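Local coordinates for vacuolar protein sorting-associated protein 54 (Mus musculus, PDB 3N1E), which probably works in the GARP tethering complex for retrograde transport from early and late endosomes to the trans-Golgi network, and is present here as its C-terminal domain, at residues A[92-96]-A[137-141]. Residues are numbered along the deposited sequence; the frame is centred on the assembly and turned at random. Where two conformers were deposited one is given.
Sequences LKKQL and AEIWE
Leu-96 CD1 lies over one face of the Trp-140 indole, 4.1 Å from the centroid of the six-membered ring and 20° off its normal, a CH-pi contact. Ile-139 CG1 rests on the same face, above the rim, whereas the ring edge at NE1 is hydrogen-bonded to a glycerol, probably from the crystallisation liquor. Next to it, Ile-139 CD1 touches two leucines one helical turn apart, 3.9 Å from Leu-92 CD2 and 4.1 Å from Leu-96 CD1; a chi1 of 70° sets CG1 between backbone N and carbonyl carbon, and an extended chi2 carries CD1 on to the helix. Leu-92 and Leu-96 also touch Val-116 and Val-112 of helix 107-124, and Val-112 reaches the indole.

Around this apolar centre the contact turns polar. Lys-93 passes the Ile-139 carbonyl, then bends at chi3 and chi4, bringing NZ into a 3.2 Å hydrogen bond with Glu-141 O, in the carbonyl plane; NZ also bonds a glycerol. Glu-138 turns instead to Lys-89, also on helix 74-98, forming a salt bridge.

In this all-helical domain the segment after helix 107-124 thus folds back onto helix 74-98: three buried aliphatic side chains and one face of a partly exposed indole make the apolar join, while the lysine reaches Glu-141 O and a water donates to both Lys-93 O and Ile-139 O, linking the two backbones.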
loop_
_atom_site.group_PDB
_atom_site.type_symbol
_atom_site.label_atom_id
_atom_site.label_comp_id
_atom_site.label_asym_id
_atom_site.label_seq_id
_atom_site.Cartn_x
_atom_site.Cartn_y
_atom_site.Cartn_z
ATOM N N LEU A 92 10.206 -3.802 2.849
ATOM C CA LEU A 92 10.244 -5.236 3.155
ATOM C C LEU A 92 11.460 -5.866 2.464
ATOM O O LEU A 92 12.182 -6.648 3.088
ATOM C CB LEU A 92 8.941 -5.939 2.727
ATOM C CG LEU A 92 8.918 -7.467 2.938
ATOM C CD1 LEU A 92 9.223 -7.900 4.382
ATOM C CD2 LEU A 92 7.523 -7.960 2.581
ATOM N N LYS A 93 11.681 -5.533 1.191
ATOM C CA LYS A 93 12.848 -6.037 0.443
ATOM C C LYS A 93 14.148 -5.689 1.197
ATOM O O LYS A 93 15.013 -6.558 1.339
ATOM C CB LYS A 93 12.867 -5.478 -0.982
ATOM C CG LYS A 93 13.892 -6.167 -1.921
ATOM C CD LYS A 93 13.451 -5.972 -3.378
ATOM C CE LYS A 93 14.110 -4.771 -3.999
ATOM N NZ LYS A 93 15.384 -5.124 -4.698
ATOM N N LYS A 94 14.266 -4.454 1.704
ATOM C CA LYS A 94 15.470 -4.025 2.434
ATOM C C LYS A 94 15.706 -4.916 3.662
ATOM O O LYS A 94 16.839 -5.350 3.940
ATOM C CB LYS A 94 15.328 -2.551 2.844
ATOM C CG LYS A 94 16.530 -1.928 3.504
ATOM C CD LYS A 94 16.514 -0.412 3.295
ATOM C CE LYS A 94 16.818 -0.100 1.833
ATOM N NZ LYS A 94 16.544 1.320 1.420
ATOM N N GLN A 95 14.639 -5.187 4.398
ATOM C CA GLN A 95 14.769 -5.961 5.625
ATOM C C GLN A 95 15.075 -7.421 5.330
ATOM O O GLN A 95 15.875 -8.045 6.034
ATOM C CB GLN A 95 13.529 -5.797 6.523
ATOM C CG GLN A 95 13.633 -6.569 7.864
ATOM C CD GLN A 95 14.668 -5.975 8.855
ATOM O OE1 GLN A 95 15.481 -5.102 8.499
ATOM N NE2 GLN A 95 14.623 -6.443 10.110
ATOM N N LEU A 96 14.470 -7.973 4.282
ATOM C CA LEU A 96 14.727 -9.369 3.963
ATOM C C LEU A 96 16.195 -9.516 3.588
ATOM O O LEU A 96 16.842 -10.505 3.959
ATOM C CB LEU A 96 13.836 -9.869 2.827
ATOM C CG LEU A 96 12.357 -9.944 3.194
ATOM C CD1 LEU A 96 11.563 -10.266 1.956
ATOM C CD2 LEU A 96 12.066 -10.968 4.294
ATOM N N ALA A 137 6.144 -10.749 -5.846
ATOM C CA ALA A 137 7.382 -11.507 -6.152
ATOM C C ALA A 137 8.631 -10.614 -6.245
ATOM O O ALA A 137 9.749 -11.092 -6.044
ATOM C CB ALA A 137 7.211 -12.319 -7.436
ATOM N N GLU A 138 8.432 -9.327 -6.531
ATOM C CA GLU A 138 9.496 -8.316 -6.534
ATOM C C GLU A 138 10.337 -8.275 -5.246
ATOM O O GLU A 138 11.508 -7.914 -5.273
ATOM C CB GLU A 138 8.884 -6.938 -6.848
ATOM C CG GLU A 138 9.781 -5.733 -6.606
ATOM C CD GLU A 138 9.257 -4.460 -7.248
ATOM O OE1 GLU A 138 8.022 -4.310 -7.391
ATOM O OE2 GLU A 138 10.102 -3.611 -7.628
ATOM N N ILE A 139 9.748 -8.634 -4.110
ATOM C CA ILE A 139 10.483 -8.546 -2.830
ATOM C C ILE A 139 11.677 -9.498 -2.728
ATOM O O ILE A 139 12.509 -9.329 -1.832
ATOM C CB ILE A 139 9.570 -8.775 -1.603
ATOM C CG1 ILE A 139 9.111 -10.245 -1.501
ATOM C CG2 ILE A 139 8.407 -7.743 -1.611
ATOM C CD1 ILE A 139 8.186 -10.511 -0.288
ATOM N N TRP A 140 11.741 -10.477 -3.623
ATOM C CA TRP A 140 12.841 -11.458 -3.649
ATOM C C TRP A 140 13.922 -11.142 -4.693
ATOM O O TRP A 140 14.902 -11.888 -4.803
ATOM C CB TRP A 140 12.316 -12.887 -3.845
ATOM C CG TRP A 140 11.317 -13.296 -2.804
ATOM C CD1 TRP A 140 9.970 -13.454 -2.979
ATOM C CD2 TRP A 140 11.571 -13.531 -1.415
ATOM N NE1 TRP A 140 9.368 -13.791 -1.791
ATOM C CE2 TRP A 140 10.327 -13.836 -0.810
ATOM C CE3 TRP A 140 12.731 -13.509 -0.617
ATOM C CZ2 TRP A 140 10.210 -14.136 0.545
ATOM C CZ3 TRP A 140 12.620 -13.821 0.731
ATOM C CH2 TRP A 140 11.360 -14.115 1.306
ATOM N N GLU A 141 13.749 -10.042 -5.429
ATOM C CA GLU A 141 14.728 -9.615 -6.451
ATOM C C GLU A 141 16.051 -9.220 -5.823
ATOM O O GLU A 141 16.184 -8.110 -5.308
ATOM C CB GLU A 141 14.219 -8.425 -7.259
ATOM C CG GLU A 141 12.790 -8.493 -7.672
ATOM C CD GLU A 141 12.575 -9.119 -9.013
ATOM O OE1 GLU A 141 13.033 -10.264 -9.233
ATOM O OE2 GLU A 141 11.914 -8.459 -9.842
HETATM O O HOH W 1 15.272 -9.169 -0.566
#